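PDB 4PSR: alpha-fucosidase GH29 from Fusarium graminearum, which probably hydrolyses alpha-linked L-fucose from the sugar chains of glycoproteins, as a glycoside hydrolase of family GH29. Local coordinates for residues N437-L442 with V497-R502. Sequence-based numbering, arbitrary orientation.
Sequences NALVDL and VPQPER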
loop_
_atom_site.group_PDB
_atom_site.type_symbol
_atom_site.label_atom_id
_atom_site.label_comp_id
_atom_site.label_asym_id
_atom_site.label_seq_id
_atom_site.Cartn_x
_atom_site.Cartn_y
_atom_site.Cartn_z
ATOM N N ASN A 437 -6.749 11.262 32.029
ATOM C CA ASN A 437 -5.517 10.498 32.244
ATOM C C ASN A 437 -4.516 10.823 31.144
ATOM O O ASN A 437 -3.304 10.788 31.353
ATOM C CB ASN A 437 -5.758 8.983 32.258
ATOM C CG ASN A 437 -6.401 8.499 33.537
ATOM O OD1 ASN A 437 -6.455 9.224 34.529
ATOM N ND2 ASN A 437 -6.875 7.255 33.530
ATOM N N ALA A 438 -5.043 11.170 29.977
ATOM C CA ALA A 438 -4.202 11.550 28.843
ATOM C C ALA A 438 -3.647 12.964 28.990
ATOM O O ALA A 438 -2.976 13.454 28.093
ATOM C CB ALA A 438 -4.992 11.430 27.549
ATOM N N LEU A 439 -3.951 13.623 30.111
ATOM C CA LEU A 439 -3.443 14.968 30.405
ATOM C C LEU A 439 -3.866 15.942 29.318
ATOM O O LEU A 439 -3.124 16.852 28.959
ATOM C CB LEU A 439 -1.917 14.975 30.576
ATOM C CG LEU A 439 -1.302 13.924 31.511
ATOM C CD1 LEU A 439 0.208 14.111 31.679
ATOM C CD2 LEU A 439 -1.983 13.986 32.857
ATOM N N VAL A 440 -5.071 15.744 28.799
ATOM C CA VAL A 440 -5.603 16.568 27.728
ATOM C C VAL A 440 -6.579 17.622 28.271
ATOM O O VAL A 440 -7.507 17.295 29.008
ATOM C CB VAL A 440 -6.291 15.641 26.686
ATOM C CG1 VAL A 440 -7.353 16.352 25.885
ATOM C CG2 VAL A 440 -5.233 15.038 25.751
ATOM N N ASP A 441 -6.350 18.885 27.909
ATOM C CA ASP A 441 -7.251 19.981 28.276
ATOM C C ASP A 441 -8.205 20.207 27.123
ATOM O O ASP A 441 -7.782 20.527 26.016
ATOM C CB ASP A 441 -6.460 21.260 28.567
ATOM C CG ASP A 441 -7.303 22.343 29.249
ATOM O OD1 ASP A 441 -8.510 22.494 28.931
ATOM O OD2 ASP A 441 -6.739 23.055 30.107
ATOM N N LEU A 442 -9.497 20.028 27.379
ATOM C CA LEU A 442 -10.509 20.171 26.345
ATOM C C LEU A 442 -11.190 21.547 26.294
ATOM O O LEU A 442 -12.224 21.706 25.644
ATOM C CB LEU A 442 -11.567 19.070 26.468
ATOM C CG LEU A 442 -11.103 17.638 26.153
ATOM C CD1 LEU A 442 -12.284 16.693 26.331
ATOM C CD2 LEU A 442 -10.549 17.504 24.730
ATOM N N VAL A 497 -2.070 17.599 22.565
ATOM C CA VAL A 497 -1.109 16.501 22.500
ATOM C C VAL A 497 -1.361 15.520 23.637
ATOM O O VAL A 497 -1.123 15.828 24.818
ATOM C CB VAL A 497 0.327 17.008 22.558
ATOM C CG1 VAL A 497 1.328 15.838 22.463
ATOM C CG2 VAL A 497 0.555 18.007 21.427
ATOM N N PRO A 498 -1.853 14.328 23.307
ATOM C CA PRO A 498 -2.154 13.386 24.379
ATOM C C PRO A 498 -0.902 12.789 25.022
ATOM O O PRO A 498 0.174 12.666 24.403
ATOM C CB PRO A 498 -2.958 12.309 23.655
ATOM C CG PRO A 498 -2.399 12.331 22.255
ATOM C CD PRO A 498 -2.117 13.754 21.972
ATOM N N GLN A 499 -1.050 12.407 26.288
ATOM C CA GLN A 499 -0.042 11.638 26.976
ATOM C C GLN A 499 -0.411 10.150 26.923
ATOM O O GLN A 499 -1.390 9.734 27.510
ATOM C CB GLN A 499 0.069 12.093 28.438
ATOM C CG GLN A 499 1.265 11.518 29.158
ATOM C CD GLN A 499 2.582 12.051 28.622
ATOM O OE1 GLN A 499 2.665 13.190 28.157
ATOM N NE2 GLN A 499 3.612 11.233 28.670
ATOM N N PRO A 500 0.371 9.330 26.205
ATOM C CA PRO A 500 0.050 7.900 26.165
ATOM C C PRO A 500 0.109 7.255 27.546
ATOM O O PRO A 500 0.906 7.713 28.382
ATOM C CB PRO A 500 1.162 7.315 25.274
ATOM C CG PRO A 500 1.587 8.466 24.425
ATOM C CD PRO A 500 1.518 9.662 25.345
ATOM N N GLU A 501 -0.673 6.200 27.773
ATOM C CA GLU A 501 -0.641 5.489 29.050
ATOM C C GLU A 501 0.760 4.997 29.349
ATOM O O GLU A 501 1.263 5.152 30.462
ATOM C CB GLU A 501 -1.615 4.301 29.084
ATOM C CG GLU A 501 -1.661 3.652 30.478
ATOM C CD GLU A 501 -2.444 2.358 30.536
ATOM O OE1 GLU A 501 -2.864 1.858 29.477
ATOM O OE2 GLU A 501 -2.633 1.839 31.658
ATOM N N ARG A 502 1.394 4.382 28.357
ATOM C CA ARG A 502 2.806 4.068 28.444
ATOM C C ARG A 502 3.470 4.641 27.210
ATOM O O ARG A 502 3.171 4.243 26.087
ATOM C CB ARG A 502 3.052 2.558 28.483
ATOM C CG ARG A 502 2.468 1.857 29.687
ATOM C CD ARG A 502 3.275 2.151 30.938
ATOM N NE ARG A 502 2.651 1.554 32.119
ATOM C CZ ARG A 502 1.824 2.191 32.947
ATOM N NH1 ARG A 502 1.513 3.469 32.757
ATOM N NH2 ARG A 502 1.311 1.545 33.984
HETATM O O HOH W 1 -1.522 9.052 30.167
HETATM O O HOH W 2 -1.664 17.421 26.687
#
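The Pro498 ring meets Val440 through its CA and CB: CG2 of Val440 lies 3.8 Å from Pro498 CA and 4.1 Å from Pro498 CB, the two side chains running side by side in the same direction, while Trp379 and Ile381 also pack against the proline. The other flat group, the Gln499 amide, is carried away from the interface by the bend at chi2 (68°), and its NE2 is hydrogen-bonded to Arg543 O and Ser545 OG. What remains for the contact is the aliphatic base of the glutamine. Its CG stands anti to the backbone N (chi1 -170°) and 3.8 Å from Leu439 CD1, and its CB sits 3.4 Å from Ala438 O. That same oxygen accepts the direct bond of the interface, from Gln499 N at 2.8 Å; an N-H...O angle of 159° makes it fairly straight. Two waters extend the pairing: one donates to Leu439 O and Val497 O, the other lies within hydrogen-bonding distance of Asn437 O and Gln499 O, with more acceptors near it than it has protons. The contact thus joins the loop between strands 428-431 and 445-451 of the C-terminal domain to the segment leading from strand 485-491 into strand 504-507. With one direct backbone bond between two water sites, main-chain atoms and water carry its polar part, and aliphatic groups of Leu439, Val440, Pro498 and Gln499 pack around it, independent of any charged pair between the two loops.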